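Local coordinates for protein pyruvate kinase 1 (Trypanosoma brucei brucei, PDB 4KCT) that catalyses the transfer of phosphate from phosphoenolpyruvate to ADP to give pyruvate and ATP, and also has an intrinsic decarboxylase activity toward oxaloacetate, at residues 218-223 with 236-241; 247-252 with 280-285. All blocks are in the same frame, centred on the assembly; numbering follows the deposited sequence.

Both contacts belong to the barrel domain, where eight parallel strands form a closed barrel, and their centres lie about 13 Å apart. Contact 1 comes first along the chain and sets helix 217-227 against strand 235-240; contact 2 follows, pairing helix 249-255 with helix 275-289 on the outside of the barrel. They share an apolar layer. Ile240, near the end of the strand of contact 1, packs on Ile249, Ile252 and Ile282 of contact 2, with CG2 of Ile240 3.8 Å from CD1 of Ile282, and Ser238 touches Ile252. The strand that carries Lys239 to the pyruvate site is thus backed by helices of both contacts.

Contact 1: 218-223 with 236-241; sequences EQVREV and IISKIE. With MG (magnesium ion), chain C; PYR (pyruvic acid), chain E.
Ile236 lays its CD1 against CG1 of Val223, 3.7 Å away, while its other branch, CG2, faces CG1 of Val220 at 4.1 Å. The isoleucine runs past both valines in the opposite direction, and its two branches meet two valines three residues, about one helical turn, apart. With CG1 of Ile236 beside the backbone N (chi1 -63°), CG2 is left anti to that N and turned to Val220. Two residues on, Ser238 brings a hydroxyl to the helix: its OG lies 3.4 Å from CG2 of Val220, a polar atom on a methyl, and its hydrogen-bond partner is Ser256.

Lys239, near the end of the strand, and Glu241, just beyond it, reach into the active site. NZ of Lys239 donates to O3 of pyruvate at 2.9 Å, brought there by a bend at chi3 (50°), and also pairs with Asp84. OE1 of Glu241 binds the magnesium ion at 2.0 Å, with Asp265, two waters and two pyruvate oxygens as further ligands. Helix 217-227 against strand 235-240 forms the second half of the beta-alpha-beta unit that begins with strand 208-211, a repeating element of the TIM barrel, with the catalytic pocket at the C-terminal strand ends.

Contact 2: 247-252 with 280-285; sequences QNIDSI and MCIISK
Lys285 stretches from helix 275-289 across Ile249 to the carboxylate of Asp250. Its CB points at helix 249-255, and the chain runs out extended as far as CE. CD is the first atom to meet the other helix closely, 3.6 Å from CG2 of Ile249 and 3.5 Å from OD1 of Asp250. CE follows over the same methyl, 3.8 Å from CG2 of Ile249. A turn at chi4 (-74°) then sets NZ on OD1 of Asp250, 2.8 Å away, in a salt bridge that is also a hydrogen bond. It uses the syn lone pair of OD1, on the side of the other oxygen; OD2 stays at 3.7 Å from NZ. The two side chains cross at about a right angle, the ammonium meeting OD1 while the methylenes CD and CE lie against the isoleucine.

Beneath this charged pair the contact is apolar. Ile249 directs CG1 at CG1 of Ile282, 4.1 Å apart, the two side chains crossing obliquely. Because CG1 of Ile249 stands anti to the backbone N (chi1 -173°), its branches divide: CG1 goes to Ile282 and CG2 to the lysine. Ile282 also reaches Ile259 and Val261 of strand 258-262, so the charged pair lies at the margin of a buried layer. Lys285 packs in addition on Ile8 of a second subunit, and the neighbouring Ser284 is hydrogen-bonded to Asn7 of that subunit. Helices set side by side over the parallel strands form the outer layer of a TIM barrel, and here that layer also meets another subunit of the tetramer.

Contact 1: 218-223 with 236-241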
loop_
_atom_site.group_PDB
_atom_site.type_symbol
_atom_site.label_atom_id
_atom_site.label_comp_id
_atom_site.label_asym_id
_atom_site.label_seq_id
_atom_site.Cartn_x
_atom_site.Cartn_y
_atom_site.Cartn_z
ATOM N N GLU A 218 -36.455 -4.914 -10.836
ATOM C CA GLU A 218 -37.654 -5.161 -11.653
ATOM C C GLU A 218 -38.459 -3.868 -11.860
ATOM O O GLU A 218 -38.952 -3.586 -12.960
ATOM C CB GLU A 218 -38.526 -6.261 -11.036
ATOM C CG GLU A 218 -39.685 -6.697 -11.924
ATOM C CD GLU A 218 -39.256 -7.072 -13.351
ATOM O OE1 GLU A 218 -39.998 -6.732 -14.301
ATOM O OE2 GLU A 218 -38.175 -7.694 -13.527
ATOM N N GLN A 219 -38.513 -3.035 -10.830
ATOM C CA GLN A 219 -39.141 -1.732 -10.981
ATOM C C GLN A 219 -38.460 -0.842 -12.024
ATOM O O GLN A 219 -39.141 -0.106 -12.758
ATOM C CB GLN A 219 -39.186 -1.017 -9.647
ATOM C CG GLN A 219 -40.057 -1.710 -8.640
ATOM C CD GLN A 219 -40.591 -0.754 -7.623
ATOM O OE1 GLN A 219 -39.874 0.129 -7.155
ATOM N NE2 GLN A 219 -41.885 -0.860 -7.333
ATOM N N VAL A 220 -37.128 -0.835 -12.050
ATOM C CA VAL A 220 -36.421 -0.101 -13.119
ATOM C C VAL A 220 -36.860 -0.584 -14.507
ATOM O O VAL A 220 -37.156 0.225 -15.393
ATOM C CB VAL A 220 -34.889 -0.227 -13.002
ATOM C CG1 VAL A 220 -34.218 0.613 -14.072
ATOM C CG2 VAL A 220 -34.416 0.210 -11.606
ATOM N N ARG A 221 -36.880 -1.905 -14.688
ATOM C CA ARG A 221 -37.353 -2.529 -15.924
ATOM C C ARG A 221 -38.788 -2.172 -16.297
ATOM O O ARG A 221 -39.078 -1.916 -17.470
ATOM C CB ARG A 221 -37.163 -4.064 -15.879
ATOM C CG ARG A 221 -35.691 -4.481 -15.985
ATOM C CD ARG A 221 -35.524 -5.982 -16.195
ATOM N NE ARG A 221 -35.783 -6.738 -14.968
ATOM C CZ ARG A 221 -34.880 -6.941 -14.003
ATOM N NH1 ARG A 221 -35.208 -7.651 -12.938
ATOM N NH2 ARG A 221 -33.639 -6.448 -14.117
ATOM N N GLU A 222 -39.644 -2.009 -15.286
ATOM C CA GLU A 222 -41.009 -1.546 -15.524
ATOM C C GLU A 222 -41.083 -0.111 -15.977
ATOM O O GLU A 222 -41.871 0.211 -16.870
ATOM C CB GLU A 222 -41.903 -1.776 -14.301
ATOM C CG GLU A 222 -42.292 -3.239 -14.158
ATOM C CD GLU A 222 -42.699 -3.624 -12.745
ATOM O OE1 GLU A 222 -42.862 -2.724 -11.886
ATOM O OE2 GLU A 222 -42.867 -4.839 -12.496
ATOM N N VAL A 223 -40.237 0.758 -15.408
ATOM C CA VAL A 223 -40.125 2.117 -15.931
ATOM C C VAL A 223 -39.630 2.111 -17.377
ATOM O O VAL A 223 -40.157 2.843 -18.240
ATOM C CB VAL A 223 -39.205 3.004 -15.054
ATOM C CG1 VAL A 223 -38.960 4.367 -15.736
ATOM C CG2 VAL A 223 -39.851 3.195 -13.681
ATOM N N ILE A 236 -32.569 6.377 -17.466
ATOM C CA ILE A 236 -33.295 6.212 -16.205
ATOM C C ILE A 236 -32.344 6.381 -15.015
ATOM O O ILE A 236 -31.368 5.647 -14.883
ATOM C CB ILE A 236 -34.003 4.858 -16.121
ATOM C CG1 ILE A 236 -35.067 4.760 -17.219
ATOM C CG2 ILE A 236 -34.617 4.666 -14.731
ATOM C CD1 ILE A 236 -35.739 3.402 -17.309
ATOM N N ILE A 237 -32.564 7.441 -14.243
ATOM C CA ILE A 237 -31.803 7.679 -13.034
ATOM C C ILE A 237 -32.688 7.231 -11.873
ATOM O O ILE A 237 -33.741 7.839 -11.612
ATOM C CB ILE A 237 -31.456 9.186 -12.863
ATOM C CG1 ILE A 237 -30.710 9.743 -14.090
ATOM C CG2 ILE A 237 -30.626 9.423 -11.582
ATOM C CD1 ILE A 237 -29.517 8.910 -14.512
ATOM N N SER A 238 -32.311 6.137 -11.206
ATOM C CA SER A 238 -33.181 5.588 -10.170
ATOM C C SER A 238 -32.965 6.335 -8.872
ATOM O O SER A 238 -31.820 6.518 -8.444
ATOM C CB SER A 238 -32.901 4.091 -9.978
ATOM O OG SER A 238 -33.328 3.373 -11.134
ATOM N N LYS A 239 -34.056 6.794 -8.247
ATOM C CA LYS A 239 -33.937 7.499 -6.972
ATOM C C LYS A 239 -34.059 6.515 -5.833
ATOM O O LYS A 239 -34.996 5.714 -5.782
ATOM C CB LYS A 239 -34.999 8.589 -6.835
ATOM C CG LYS A 239 -34.967 9.583 -8.001
ATOM C CD LYS A 239 -36.197 10.503 -7.989
ATOM C CE LYS A 239 -36.431 11.130 -6.626
ATOM N NZ LYS A 239 -37.678 11.963 -6.666
ATOM N N ILE A 240 -33.023 6.468 -5.019
ATOM C CA ILE A 240 -33.003 5.597 -3.854
ATOM C C ILE A 240 -33.579 6.361 -2.657
ATOM O O ILE A 240 -32.972 7.340 -2.176
ATOM C CB ILE A 240 -31.551 5.170 -3.549
ATOM C CG1 ILE A 240 -30.927 4.522 -4.780
ATOM C CG2 ILE A 240 -31.475 4.263 -2.298
ATOM C CD1 ILE A 240 -31.658 3.268 -5.260
ATOM N N GLU A 241 -34.729 5.905 -2.152
ATOM C CA GLU A 241 -35.484 6.698 -1.198
ATOM C C GLU A 241 -35.896 5.931 0.052
ATOM O O GLU A 241 -36.606 6.482 0.890
ATOM C CB GLU A 241 -36.753 7.290 -1.858
ATOM C CG GLU A 241 -36.531 7.885 -3.223
ATOM C CD GLU A 241 -37.515 9.004 -3.533
ATOM O OE1 GLU A 241 -37.471 10.048 -2.839
ATOM O OE2 GLU A 241 -38.207 8.909 -4.552
HETATM MG MG MG C . -38.231 11.882 -2.764
HETATM C C PYR E . -35.992 13.361 -2.097
HETATM O O PYR E . -34.936 13.843 -1.603
HETATM O OXT PYR E . -36.720 12.593 -1.405
HETATM C CA PYR E . -36.314 13.588 -3.540
HETATM O O3 PYR E . -37.369 13.144 -4.027
HETATM C CB PYR E . -35.298 14.260 -4.428
HETATM O O HOH W 1 -39.781 10.883 -4.160
HETATM O O HOH W 2 -39.607 13.507 -2.662
#

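Contact 2: 247-252 with 280-285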
loop_
_atom_site.group_PDB
_atom_site.type_symbol
_atom_site.label_atom_id
_atom_site.label_comp_id
_atom_site.label_asym_id
_atom_site.label_seq_id
_atom_site.Cartn_x
_atom_site.Cartn_y
_atom_site.Cartn_z
ATOM N N GLN A 247 -30.828 -1.708 0.078
ATOM C CA GLN A 247 -30.538 -3.122 0.199
ATOM C C GLN A 247 -30.321 -3.749 -1.182
ATOM O O GLN A 247 -29.456 -4.592 -1.357
ATOM C CB GLN A 247 -31.730 -3.806 0.879
ATOM C CG GLN A 247 -31.616 -5.303 1.037
ATOM C CD GLN A 247 -32.763 -5.863 1.860
ATOM O OE1 GLN A 247 -32.766 -7.036 2.217
ATOM N NE2 GLN A 247 -33.751 -5.018 2.157
ATOM N N ASN A 248 -31.102 -3.314 -2.163
ATOM C CA ASN A 248 -31.019 -3.864 -3.509
ATOM C C ASN A 248 -30.138 -3.012 -4.464
ATOM O O ASN A 248 -30.266 -3.114 -5.675
ATOM C CB ASN A 248 -32.442 -4.011 -4.100
ATOM C CG ASN A 248 -33.287 -5.005 -3.323
ATOM O OD1 ASN A 248 -32.774 -5.996 -2.852
ATOM N ND2 ASN A 248 -34.579 -4.686 -3.118
ATOM N N ILE A 249 -29.263 -2.173 -3.909
ATOM C CA ILE A 249 -28.568 -1.164 -4.704
ATOM C C ILE A 249 -27.759 -1.769 -5.887
ATOM O O ILE A 249 -27.741 -1.216 -6.971
ATOM C CB ILE A 249 -27.675 -0.239 -3.818
ATOM C CG1 ILE A 249 -27.091 0.900 -4.639
ATOM C CG2 ILE A 249 -26.558 -1.031 -3.121
ATOM C CD1 ILE A 249 -28.139 1.781 -5.301
ATOM N N ASP A 250 -27.093 -2.904 -5.672
ATOM C CA ASP A 250 -26.268 -3.490 -6.744
ATOM C C ASP A 250 -27.098 -3.786 -8.004
ATOM O O ASP A 250 -26.689 -3.474 -9.130
ATOM C CB ASP A 250 -25.611 -4.795 -6.268
ATOM C CG ASP A 250 -24.527 -4.562 -5.225
ATOM O OD1 ASP A 250 -24.034 -3.420 -5.105
ATOM O OD2 ASP A 250 -24.115 -5.548 -4.571
ATOM N N SER A 251 -28.206 -4.490 -7.825
ATOM C CA SER A 251 -29.041 -4.851 -8.966
ATOM C C SER A 251 -29.760 -3.626 -9.547
ATOM O O SER A 251 -29.999 -3.552 -10.755
ATOM C CB SER A 251 -30.059 -5.938 -8.579
ATOM O OG SER A 251 -30.960 -5.449 -7.595
ATOM N N ILE A 252 -30.103 -2.660 -8.700
ATOM C CA ILE A 252 -30.667 -1.419 -9.207
ATOM C C ILE A 252 -29.659 -0.627 -10.074
ATOM O O ILE A 252 -29.997 -0.175 -11.163
ATOM C CB ILE A 252 -31.241 -0.545 -8.073
ATOM C CG1 ILE A 252 -32.467 -1.245 -7.474
ATOM C CG2 ILE A 252 -31.616 0.865 -8.591
ATOM C CD1 ILE A 252 -32.863 -0.708 -6.102
ATOM N N MET A 280 -22.465 7.465 1.265
ATOM C CA MET A 280 -21.099 7.087 0.946
ATOM C C MET A 280 -21.059 5.779 0.176
ATOM O O MET A 280 -20.269 5.610 -0.741
ATOM C CB MET A 280 -20.280 6.938 2.226
ATOM C CG MET A 280 -19.972 8.260 2.910
ATOM S SD MET A 280 -19.330 7.939 4.577
ATOM C CE MET A 280 -17.656 7.510 4.183
ATOM N N CYS A 281 -21.815 4.807 0.658
ATOM C CA CYS A 281 -21.861 3.486 0.037
ATOM C C CYS A 281 -22.389 3.527 -1.415
ATOM O O CYS A 281 -21.734 3.052 -2.324
ATOM C CB CYS A 281 -22.725 2.557 0.876
ATOM S SG CYS A 281 -22.943 0.940 0.107
ATOM N N ILE A 282 -23.497 4.241 -1.627
ATOM C CA ILE A 282 -24.117 4.326 -2.938
ATOM C C ILE A 282 -23.232 5.103 -3.929
ATOM O O ILE A 282 -23.016 4.662 -5.068
ATOM C CB ILE A 282 -25.500 4.974 -2.844
ATOM C CG1 ILE A 282 -26.483 4.035 -2.122
ATOM C CG2 ILE A 282 -26.021 5.350 -4.217
ATOM C CD1 ILE A 282 -27.749 4.762 -1.671
ATOM N N ILE A 283 -22.671 6.219 -3.491
ATOM C CA ILE A 283 -21.807 6.965 -4.387
ATOM C C ILE A 283 -20.607 6.126 -4.827
ATOM O O ILE A 283 -20.286 6.038 -6.043
ATOM C CB ILE A 283 -21.347 8.303 -3.780
ATOM C CG1 ILE A 283 -22.555 9.269 -3.687
ATOM C CG2 ILE A 283 -20.229 8.892 -4.647
ATOM C CD1 ILE A 283 -22.270 10.554 -2.856
ATOM N N SER A 284 -19.960 5.477 -3.864
ATOM C CA SER A 284 -18.785 4.650 -4.183
ATOM C C SER A 284 -19.145 3.479 -5.091
ATOM O O SER A 284 -18.418 3.181 -6.027
ATOM C CB SER A 284 -18.099 4.166 -2.909
ATOM O OG SER A 284 -17.506 5.308 -2.248
ATOM N N LYS A 285 -20.289 2.856 -4.851
ATOM C CA LYS A 285 -20.725 1.776 -5.725
ATOM C C LYS A 285 -20.950 2.272 -7.154
ATOM O O LYS A 285 -20.614 1.573 -8.110
ATOM C CB LYS A 285 -22.005 1.096 -5.182
ATOM C CG LYS A 285 -21.736 0.119 -4.018
ATOM C CD LYS A 285 -23.048 -0.469 -3.506
ATOM C CE LYS A 285 -22.825 -1.527 -2.425
ATOM N NZ LYS A 285 -22.305 -2.788 -3.000
#